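Local coordinates for beta-L-arabinobiosidase (Bacteroides thetaiotaomicron, PDB 5MQR), which probably hydrolyses glycosidic bonds in plant pectin as a beta-L-arabinobiosidase, and may also have sialidase activity, at residues S36-H41 with P578-P583; M358-N363 with P591-Q596; Q730-W735 with K768-D773; S719-D724 with L1024-L1029. All blocks are in the same frame, centred on the assembly; numbering follows the deposited sequence. Where two conformers were deposited one is given.

Interaction 1 (S36-H41 with P578-P583); sequences SNPTYH and PTVDTP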
# COMPACT_ATOMS: atom_id res chain seq x y z
N SER A 36 -11.51 19.59 -1.63
CA SER A 36 -11.44 20.06 -0.25
C SER A 36 -12.64 20.99 0.01
O SER A 36 -12.97 21.86 -0.81
CB SER A 36 -10.11 20.78 -0.02
OG SER A 36 -9.99 21.18 1.32
N ASN A 37 -13.32 20.77 1.14
CA ASN A 37 -14.47 21.54 1.54
C ASN A 37 -14.03 22.63 2.53
O ASN A 37 -13.73 22.32 3.69
CB ASN A 37 -15.53 20.62 2.16
CG ASN A 37 -16.73 21.38 2.70
OD1 ASN A 37 -16.85 22.59 2.51
ND2 ASN A 37 -17.61 20.69 3.39
N PRO A 38 -14.00 23.91 2.10
CA PRO A 38 -13.45 25.00 2.94
C PRO A 38 -14.21 25.31 4.25
O PRO A 38 -13.68 26.00 5.10
CB PRO A 38 -13.48 26.22 2.00
CG PRO A 38 -14.51 25.91 1.01
CD PRO A 38 -14.49 24.42 0.81
N THR A 39 -15.45 24.83 4.37
CA THR A 39 -16.24 24.90 5.60
C THR A 39 -15.59 24.15 6.79
O THR A 39 -15.85 24.47 7.93
CB THR A 39 -17.69 24.41 5.32
OG1 THR A 39 -18.36 25.40 4.53
CG2 THR A 39 -18.51 24.23 6.59
N TYR A 40 -14.74 23.16 6.50
CA TYR A 40 -13.90 22.56 7.52
C TYR A 40 -12.46 23.06 7.40
O TYR A 40 -11.93 23.21 6.28
CB TYR A 40 -13.88 21.05 7.38
CG TYR A 40 -15.13 20.31 7.83
CD1 TYR A 40 -16.36 20.45 7.17
CD2 TYR A 40 -15.05 19.38 8.88
CE1 TYR A 40 -17.48 19.73 7.56
CE2 TYR A 40 -16.15 18.65 9.28
CZ TYR A 40 -17.37 18.82 8.63
OH TYR A 40 -18.44 18.06 9.08
N HIS A 41 -11.80 23.23 8.55
CA HIS A 41 -10.40 23.62 8.59
C HIS A 41 -9.47 22.58 8.00
O HIS A 41 -8.44 22.95 7.44
CB HIS A 41 -9.94 23.92 10.02
CG HIS A 41 -10.56 25.15 10.62
ND1 HIS A 41 -10.47 25.44 11.95
CD2 HIS A 41 -11.32 26.13 10.07
CE1 HIS A 41 -11.11 26.56 12.21
NE2 HIS A 41 -11.62 27.01 11.08
N PRO A 578 -11.42 30.35 12.02
CA PRO A 578 -12.16 31.14 11.02
C PRO A 578 -13.05 30.31 10.08
O PRO A 578 -12.78 29.14 9.83
CB PRO A 578 -11.05 31.75 10.18
CG PRO A 578 -9.98 30.72 10.22
CD PRO A 578 -10.01 30.20 11.64
N THR A 579 -14.08 30.94 9.54
CA THR A 579 -14.97 30.31 8.58
C THR A 579 -14.75 30.98 7.22
O THR A 579 -13.98 31.95 7.11
CB THR A 579 -16.46 30.46 9.01
OG1 THR A 579 -16.88 31.80 8.80
CG2 THR A 579 -16.65 30.08 10.52
N VAL A 580 -15.47 30.46 6.21
CA VAL A 580 -15.55 31.10 4.89
C VAL A 580 -16.18 32.50 4.93
O VAL A 580 -15.96 33.27 3.99
CB VAL A 580 -16.28 30.24 3.82
CG1 VAL A 580 -15.56 28.92 3.60
CG2 VAL A 580 -17.76 30.00 4.15
N ASP A 581 -16.92 32.82 5.99
CA ASP A 581 -17.50 34.17 6.18
C ASP A 581 -16.69 35.16 7.06
O ASP A 581 -17.03 36.34 7.16
CB ASP A 581 -18.95 34.02 6.69
CG ASP A 581 -19.82 33.26 5.70
OD1 ASP A 581 -19.88 33.70 4.52
OD2 ASP A 581 -20.41 32.22 6.06
N THR A 582 -15.61 34.70 7.66
CA THR A 582 -14.73 35.57 8.43
C THR A 582 -14.06 36.63 7.54
O THR A 582 -13.53 36.30 6.46
CB THR A 582 -13.62 34.74 9.09
OG1 THR A 582 -14.22 33.76 9.96
CG2 THR A 582 -12.64 35.62 9.87
N PRO A 583 -14.05 37.91 7.98
CA PRO A 583 -13.33 38.91 7.22
C PRO A 583 -11.84 38.58 7.01
O PRO A 583 -11.20 37.94 7.84
CB PRO A 583 -13.48 40.19 8.07
CG PRO A 583 -14.69 39.95 8.91
CD PRO A 583 -14.66 38.49 9.20

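Interaction 2 (M358-N363 with P591-Q596); sequences MRYGGN and PDAGGQ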
# COMPACT_ATOMS: atom_id res chain seq x y z
N MSE A 358 -5.13 33.53 15.03
CA MSE A 358 -4.14 34.59 14.91
C MSE A 358 -4.24 35.47 16.14
O MSE A 358 -5.27 36.08 16.39
CB MSE A 358 -4.40 35.43 13.67
CG MSE A 358 -3.31 36.49 13.41
SE MSE A 358 -3.91 37.68 11.96
CE MSE A 358 -4.12 36.41 10.47
N ARG A 359 -3.19 35.52 16.93
CA ARG A 359 -3.08 36.22 18.19
C ARG A 359 -2.80 37.70 18.01
O ARG A 359 -3.30 38.51 18.79
CB ARG A 359 -2.03 35.55 19.07
CG ARG A 359 -2.39 34.09 19.36
CD ARG A 359 -1.39 33.37 20.26
NE ARG A 359 -0.00 33.44 19.83
CZ ARG A 359 0.54 32.74 18.83
NH1 ARG A 359 -0.20 31.94 18.06
NH2 ARG A 359 1.83 32.87 18.58
N TYR A 360 -2.05 38.06 16.96
CA TYR A 360 -1.65 39.42 16.73
C TYR A 360 -2.13 39.88 15.37
O TYR A 360 -1.73 39.32 14.35
CB TYR A 360 -0.12 39.55 16.82
CG TYR A 360 0.42 39.11 18.15
CD1 TYR A 360 0.37 39.96 19.27
CD2 TYR A 360 0.97 37.86 18.30
CE1 TYR A 360 0.89 39.55 20.50
CE2 TYR A 360 1.48 37.44 19.52
CZ TYR A 360 1.44 38.28 20.62
OH TYR A 360 1.95 37.79 21.81
N GLY A 361 -2.99 40.90 15.37
CA GLY A 361 -3.43 41.54 14.15
C GLY A 361 -2.26 42.15 13.40
O GLY A 361 -1.16 42.33 13.96
N GLY A 362 -2.48 42.45 12.13
CA GLY A 362 -1.45 43.03 11.29
C GLY A 362 -1.75 43.08 9.79
O GLY A 362 -2.45 42.20 9.24
N ASN A 363 -1.19 44.11 9.15
CA ASN A 363 -1.31 44.37 7.70
C ASN A 363 -1.05 43.09 6.89
O ASN A 363 0.03 42.49 7.02
CB ASN A 363 -0.29 45.48 7.32
CG ASN A 363 -0.56 46.13 5.96
OD1 ASN A 363 -1.64 45.99 5.39
ND2 ASN A 363 0.44 46.88 5.44
N PRO A 591 -7.25 39.05 23.37
CA PRO A 591 -6.92 39.42 24.75
C PRO A 591 -5.93 38.46 25.37
O PRO A 591 -6.04 37.24 25.20
CB PRO A 591 -8.28 39.35 25.46
CG PRO A 591 -9.31 39.57 24.38
CD PRO A 591 -8.71 38.84 23.19
N ASP A 592 -4.94 39.01 26.06
CA ASP A 592 -3.91 38.20 26.73
C ASP A 592 -3.14 37.35 25.70
O ASP A 592 -2.86 36.17 25.93
CB ASP A 592 -4.52 37.38 27.88
CG ASP A 592 -3.47 36.89 28.90
OD1 ASP A 592 -2.30 37.33 28.90
OD2 ASP A 592 -3.85 36.05 29.74
N ALA A 593 -2.79 37.98 24.59
CA ALA A 593 -2.19 37.31 23.44
C ALA A 593 -0.93 36.52 23.73
O ALA A 593 -0.68 35.51 23.06
CB ALA A 593 -1.90 38.33 22.35
N GLY A 594 -0.14 36.94 24.71
CA GLY A 594 1.10 36.26 25.06
C GLY A 594 1.04 35.47 26.34
O GLY A 594 2.08 34.99 26.81
N GLY A 595 -0.14 35.33 26.92
CA GLY A 595 -0.28 34.62 28.21
C GLY A 595 -0.25 33.10 28.06
O GLY A 595 -0.26 32.58 26.94
N GLN A 596 -0.22 32.42 29.21
CA GLN A 596 -0.25 30.96 29.34
C GLN A 596 -1.51 30.49 30.06
O GLN A 596 -2.14 31.25 30.79
CB GLN A 596 0.91 30.47 30.19
CG GLN A 596 2.27 30.51 29.54
CD GLN A 596 3.34 30.08 30.52
OE1 GLN A 596 3.19 29.09 31.24
NE2 GLN A 596 4.43 30.83 30.58
O HOH W 1 1.73 34.74 21.70

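Interaction 3 (Q730-W735 with K768-D773); sequences QIIHTW and KDFMLD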
# COMPACT_ATOMS: atom_id res chain seq x y z
N GLN A 730 -14.47 -31.51 7.04
CA GLN A 730 -15.61 -32.40 6.89
C GLN A 730 -15.63 -33.16 5.57
O GLN A 730 -15.90 -34.37 5.55
CB GLN A 730 -16.93 -31.63 7.11
CG GLN A 730 -17.12 -31.23 8.57
CD GLN A 730 -18.42 -30.51 8.87
OE1 GLN A 730 -19.48 -30.83 8.31
NE2 GLN A 730 -18.35 -29.54 9.77
N ILE A 731 -15.32 -32.46 4.47
CA ILE A 731 -15.23 -33.06 3.14
C ILE A 731 -14.30 -34.26 3.12
O ILE A 731 -14.65 -35.30 2.58
CB ILE A 731 -14.79 -32.04 2.07
CG1 ILE A 731 -15.94 -31.08 1.74
CG2 ILE A 731 -14.34 -32.72 0.78
CD1 ILE A 731 -15.46 -29.74 1.19
N ILE A 732 -13.11 -34.08 3.68
CA ILE A 732 -12.14 -35.14 3.83
C ILE A 732 -12.66 -36.23 4.78
O ILE A 732 -12.65 -37.41 4.41
CB ILE A 732 -10.76 -34.59 4.28
CG1 ILE A 732 -10.14 -33.79 3.13
CG2 ILE A 732 -9.80 -35.70 4.71
CD1 ILE A 732 -8.99 -32.93 3.55
N HIS A 733 -13.13 -35.85 5.97
CA HIS A 733 -13.61 -36.88 6.91
C HIS A 733 -14.79 -37.66 6.32
O HIS A 733 -14.89 -38.85 6.55
CB HIS A 733 -13.95 -36.29 8.28
CG HIS A 733 -12.74 -35.88 9.07
ND1 HIS A 733 -12.82 -35.04 10.17
CD2 HIS A 733 -11.42 -36.16 8.90
CE1 HIS A 733 -11.60 -34.83 10.65
NE2 HIS A 733 -10.74 -35.50 9.90
N THR A 734 -15.63 -37.01 5.52
CA THR A 734 -16.74 -37.68 4.86
C THR A 734 -16.26 -38.80 3.92
O THR A 734 -16.81 -39.90 3.95
CB THR A 734 -17.59 -36.65 4.10
OG1 THR A 734 -18.25 -35.79 5.04
CG2 THR A 734 -18.60 -37.31 3.20
N TRP A 735 -15.23 -38.52 3.11
CA TRP A 735 -14.63 -39.54 2.25
C TRP A 735 -14.06 -40.71 3.05
O TRP A 735 -14.27 -41.86 2.65
CB TRP A 735 -13.53 -38.98 1.32
CG TRP A 735 -14.04 -38.38 0.08
CD1 TRP A 735 -14.00 -37.07 -0.27
CD2 TRP A 735 -14.69 -39.06 -1.00
NE1 TRP A 735 -14.58 -36.88 -1.50
CE2 TRP A 735 -15.03 -38.09 -1.96
CE3 TRP A 735 -15.03 -40.39 -1.24
CZ2 TRP A 735 -15.67 -38.42 -3.16
CZ3 TRP A 735 -15.68 -40.71 -2.42
CH2 TRP A 735 -15.97 -39.74 -3.37
N LYS A 768 -1.50 -29.26 12.46
CA LYS A 768 -0.79 -30.52 12.73
C LYS A 768 -1.76 -31.60 13.18
O LYS A 768 -1.70 -32.71 12.68
CB LYS A 768 0.31 -30.30 13.78
CG LYS A 768 1.66 -30.96 13.51
CD LYS A 768 2.82 -30.02 13.90
CE LYS A 768 4.18 -30.59 13.50
NZ LYS A 768 4.46 -31.89 14.19
N ASP A 769 -2.67 -31.28 14.09
CA ASP A 769 -3.57 -32.31 14.64
C ASP A 769 -4.53 -32.93 13.62
O ASP A 769 -4.82 -34.12 13.72
CB ASP A 769 -4.39 -31.78 15.82
CG ASP A 769 -3.52 -31.38 17.00
OD1 ASP A 769 -2.45 -32.00 17.26
OD2 ASP A 769 -3.91 -30.42 17.68
N PHE A 770 -5.03 -32.14 12.67
CA PHE A 770 -5.86 -32.69 11.60
C PHE A 770 -5.06 -33.72 10.75
O PHE A 770 -5.55 -34.84 10.51
CB PHE A 770 -6.44 -31.58 10.70
CG PHE A 770 -7.26 -32.12 9.57
CD1 PHE A 770 -6.65 -32.53 8.38
CD2 PHE A 770 -8.63 -32.28 9.72
CE1 PHE A 770 -7.42 -33.07 7.35
CE2 PHE A 770 -9.39 -32.81 8.69
CZ PHE A 770 -8.78 -33.20 7.50
N MSE A 771 -3.87 -33.31 10.29
CA MSE A 771 -2.98 -34.13 9.48
C MSE A 771 -2.57 -35.37 10.25
O MSE A 771 -2.72 -36.45 9.72
CB MSE A 771 -1.78 -33.30 9.01
CG MSE A 771 -0.75 -34.01 8.12
SE MSE A 771 0.54 -34.96 9.29
CE MSE A 771 1.45 -33.38 10.06
N LEU A 772 -2.09 -35.25 11.48
CA LEU A 772 -1.64 -36.41 12.28
C LEU A 772 -2.77 -37.43 12.47
O LEU A 772 -2.55 -38.65 12.34
CB LEU A 772 -1.07 -36.00 13.64
CG LEU A 772 0.24 -35.17 13.65
CD1 LEU A 772 0.60 -34.64 15.04
CD2 LEU A 772 1.40 -35.98 13.10
N ASP A 773 -3.98 -36.92 12.73
CA ASP A 773 -5.17 -37.77 12.90
C ASP A 773 -5.63 -38.50 11.62
O ASP A 773 -6.31 -39.50 11.72
CB ASP A 773 -6.32 -36.93 13.50
CG ASP A 773 -7.60 -37.73 13.66
OD1 ASP A 773 -7.73 -38.52 14.62
OD2 ASP A 773 -8.48 -37.55 12.78
O HOH W 2 -8.25 -35.65 10.99

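Interaction 4 (S719-D724 with L1024-L1029); sequences SRWLRD and LMITGL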
# COMPACT_ATOMS: atom_id res chain seq x y z
N SER A 719 -9.43 -26.31 -2.50
CA SER A 719 -10.16 -25.92 -1.31
C SER A 719 -9.28 -25.61 -0.11
O SER A 719 -9.77 -25.06 0.87
CB SER A 719 -11.17 -26.99 -0.93
OG SER A 719 -12.06 -27.24 -2.02
N ARG A 720 -7.99 -25.95 -0.18
CA ARG A 720 -7.09 -25.72 0.96
C ARG A 720 -6.92 -24.23 1.27
O ARG A 720 -6.49 -23.90 2.37
CB ARG A 720 -5.74 -26.40 0.76
CG ARG A 720 -4.88 -25.78 -0.34
CD ARG A 720 -3.63 -26.62 -0.59
NE ARG A 720 -2.95 -26.22 -1.83
CZ ARG A 720 -1.64 -26.38 -2.08
NH1 ARG A 720 -0.84 -26.90 -1.16
NH2 ARG A 720 -1.13 -25.98 -3.25
N TRP A 721 -7.29 -23.35 0.32
CA TRP A 721 -7.18 -21.90 0.48
C TRP A 721 -8.36 -21.23 1.15
O TRP A 721 -8.29 -20.04 1.48
CB TRP A 721 -6.90 -21.23 -0.88
CG TRP A 721 -5.66 -21.76 -1.49
CD1 TRP A 721 -5.57 -22.67 -2.50
CD2 TRP A 721 -4.31 -21.48 -1.09
NE1 TRP A 721 -4.26 -22.95 -2.78
CE2 TRP A 721 -3.47 -22.24 -1.92
CE3 TRP A 721 -3.73 -20.66 -0.11
CZ2 TRP A 721 -2.08 -22.21 -1.81
CZ3 TRP A 721 -2.35 -20.63 -0.00
CH2 TRP A 721 -1.54 -21.40 -0.85
N LEU A 722 -9.45 -21.98 1.35
CA LEU A 722 -10.63 -21.46 2.02
C LEU A 722 -10.30 -21.26 3.49
O LEU A 722 -9.76 -22.15 4.14
CB LEU A 722 -11.81 -22.42 1.88
CG LEU A 722 -12.30 -22.75 0.48
CD1 LEU A 722 -13.41 -23.77 0.59
CD2 LEU A 722 -12.73 -21.52 -0.30
N ARG A 723 -10.67 -20.10 4.02
CA ARG A 723 -10.20 -19.67 5.33
C ARG A 723 -10.89 -20.41 6.47
O ARG A 723 -10.27 -20.69 7.48
CB ARG A 723 -10.39 -18.15 5.50
CG ARG A 723 -9.49 -17.30 4.58
CD ARG A 723 -9.76 -15.81 4.78
NE ARG A 723 -9.44 -15.47 6.17
CZ ARG A 723 -8.25 -15.08 6.61
NH1 ARG A 723 -7.23 -14.88 5.77
NH2 ARG A 723 -8.08 -14.88 7.91
N ASP A 724 -12.19 -20.71 6.34
CA ASP A 724 -12.90 -21.45 7.38
C ASP A 724 -12.59 -22.95 7.19
O ASP A 724 -12.98 -23.54 6.19
CB ASP A 724 -14.39 -21.17 7.34
CG ASP A 724 -15.15 -21.74 8.54
OD1 ASP A 724 -14.65 -22.63 9.25
OD2 ASP A 724 -16.29 -21.30 8.76
N LEU A 1024 -3.78 -22.71 -8.93
CA LEU A 1024 -2.77 -22.35 -9.94
C LEU A 1024 -2.49 -20.86 -9.88
O LEU A 1024 -1.34 -20.44 -10.00
CB LEU A 1024 -3.24 -22.70 -11.36
CG LEU A 1024 -3.82 -24.10 -11.60
CD1 LEU A 1024 -4.35 -24.18 -13.02
CD2 LEU A 1024 -2.77 -25.19 -11.35
N MSE A 1025 -3.54 -20.06 -9.70
CA MSE A 1025 -3.39 -18.61 -9.56
C MSE A 1025 -2.50 -18.29 -8.37
O MSE A 1025 -1.56 -17.52 -8.49
CB MSE A 1025 -4.74 -17.93 -9.42
CG MSE A 1025 -5.66 -18.05 -10.63
SE MSE A 1025 -5.04 -16.85 -12.06
CE MSE A 1025 -5.74 -15.23 -11.19
N ILE A 1026 -2.78 -18.92 -7.24
CA ILE A 1026 -2.10 -18.64 -5.99
C ILE A 1026 -0.68 -19.19 -5.93
O ILE A 1026 0.25 -18.49 -5.48
CB ILE A 1026 -2.93 -19.18 -4.81
CG1 ILE A 1026 -4.24 -18.38 -4.71
CG2 ILE A 1026 -2.17 -19.08 -3.49
CD1 ILE A 1026 -5.28 -19.01 -3.79
N THR A 1027 -0.49 -20.43 -6.38
CA THR A 1027 0.82 -21.08 -6.23
C THR A 1027 1.74 -20.98 -7.44
O THR A 1027 2.94 -21.21 -7.29
CB THR A 1027 0.71 -22.59 -5.86
OG1 THR A 1027 0.07 -23.31 -6.91
CG2 THR A 1027 -0.05 -22.77 -4.58
N GLY A 1028 1.20 -20.67 -8.62
CA GLY A 1028 2.00 -20.65 -9.84
C GLY A 1028 2.18 -19.23 -10.33
O GLY A 1028 3.30 -18.70 -10.34
N LEU A 1029 1.06 -18.62 -10.74
CA LEU A 1029 1.06 -17.24 -11.27
C LEU A 1029 1.56 -16.21 -10.24
O LEU A 1029 2.55 -15.56 -10.47
CB LEU A 1029 -0.35 -16.87 -11.74
CG LEU A 1029 -0.35 -15.66 -12.65
CD1 LEU A 1029 0.08 -16.01 -14.06
CD2 LEU A 1029 -1.74 -15.09 -12.69

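Interaction 1 (S36-H41 with P578-P583)
H41 reaches across to P578 between two loops that each fold as a type I beta turn, N37 to Y40 and T579 to T582. Segment 36-41 belongs to the N-terminal beta propeller, and segment 578-583 to the sialidase-like CBM region. The contact therefore joins these two parts near the surface.

The H41 side chain makes the polar link. From CB, a chi1 of -68° sets CG beside the backbone N and brings the ring end close to P578. CD2 comes 3.4 Å from P578 O. CE1 lies against the proline ring, 3.8 Å from P578 CD. At the tip, NE2 donates to P578 O at 2.7 Å, with a somewhat bent N-H...O angle of 146°. The oxygen sits at the ring edge, in its plane, while NE2 is tilted from the carbonyl plane. A leucine at this position would probably cost P578 O its donor from segment 36-41 and leave the two segments with apolar contact alone.

That apolar contact is P38 CB on V580 CG1, 3.8 Å apart. V580 also touches F330, and P38 O accepts from W332 NE1. Each turn is braced from within. N37 OD1 accepts from T39 N in an Asx turn. T579 OG1 accepts from D581 N in an ST turn, and T579 N donates to T582 OG1 at 2.9 Å.

Interaction 2 (M358-N363 with P591-Q596)
R359 and Y360 meet A593 where a loop of the BNR repeat-like region packs on a type I beta turn, D592 to G595. A water bridges all three residues.

R359 comes first in the segment. Its CB faces A593 CB at 4.3 Å. Further out, CD passes 3.6 Å from A593 O. The bend at chi3 (-53°) comes just after it and brings NE to the water, which accepts from R359 NE at 2.9 Å. The same water donates to A593 O, also at 2.9 Å. The far end of the arginine is held by other parts of the chain: NH1 forms salt bridges with D397 and E396, and NH2 bonds to A59 O. A bound calcium ion lies about 10 Å from the R359 side chain.

Y360 follows. Its ring meets the methyl group of the turn, CE1 lying 3.6 Å from A593 CB. The approach is oblique. The hydroxyl accepts from the water at 3.1 Å and also bonds to E62 OE1 and R61 N. Three partners thus grip this one oxygen. A phenylalanine here would probably leave the water, R61 N and E62 without the hydroxyl that joins them.

Beyond Y360 the segment departs from the turn, and G361 N donates to D589 OD1. On the other side the turn is closed by G595 N, which donates to D592 O at 3.0 Å.

Interaction 3 (Q730-W735 with K768-D773)
One water is gripped by H733, F770 and D773 between two helices. It lies 2.7 Å from H733 NE2, in the plane of the imidazole and at its edge. It donates to F770 O at 2.9 Å and to D773 OD2 at 2.6 Å. It also sits over one face of the F770 ring, toward the rim. D773 OD2 has a second partner, R737, in a salt bridge that helps to fix the carboxylate.

F770 reaches the other helix because its CG is anti to the backbone N (chi1 178°). Its ring and that of H733 are tilted by only 20°, but they are slid apart and barely overlap. The closest atoms are H733 NE2 and F770 CE2, 3.2 Å apart. I732 meets the far end of the same ring at its edge, with CG2 3.9 Å from F770 CZ. R761 adds a cation-pi contact to F770.

The two helical segments run nearly parallel, at 11°, with their axes 12.3 Å apart. The F770 and H733 rings and the water span this wide spacing. The helices belong to the MGH1-like glycoside hydrolase domain, probably an (alpha/alpha)6 barrel. I732 also packs on helix 712-719, while M771 packs on helices 754-765 and 820-839.

Interaction 4 (S719-D724 with L1024-L1029)
W721 and I1026 are brought together by their first torsions. In W721 a chi1 of -58° places the indole beside the backbone N, facing helix 1022-1029. In I1026 a chi1 of -67° sends CG2 and the CG1-CD1 arm to different parts of that indole. The loop between helices 712-719 and 726-737 of the MGH1-like glycoside hydrolase domain is thus held against helix 1022-1029, probably within an (alpha/alpha)6 barrel.

I1026 CG2 sits over the six-membered ring, 3.5 Å from its centroid and 12° off the normal, in a CH-pi contact. CD1 rests 3.6 Å from W721 CG. The opposite face of the indole takes R720 CG, and W721 CZ2 lies over a face of the R720 guanidinium.

T1027 CG2 approaches the indole obliquely, 3.5 Å from W721 CZ2. It is also 3.6 Å from R720 NH2. The helix widens here into a pi-type turn.

The polar ends converge on D1023, just ahead of segment 1024-1029. D1023 OD1 pairs with R720 NH2 in a salt bridge and accepts from W721 NE1, while D1023 O bonds to T1027 OG1. The contact is mostly apolar and buried, and the arginine charge is probably balanced at its border by D1023.

In the fold
Interactions 1 and 2 lie in the propeller and CBM half, and interactions 3 and 4 in the helical glycosidase half, on the opposite side of the chain's centre. Segments 578-583 and 591-596 share one long loop between strands 564-570 and 600-610, so interactions 1 and 2 tie that loop to two regions of the propeller part. Segments 719-724 and 730-735 lie close in sequence, and interaction 3 is nested within the span closed by interaction 4. Interaction 1 is a surface contact with a direct hydrogen bond. Interaction 2 is buried, and interaction 3 partly so; both use a bridging water. Interaction 4 is buried and mostly apolar, with its polar groups satisfied by neighbours.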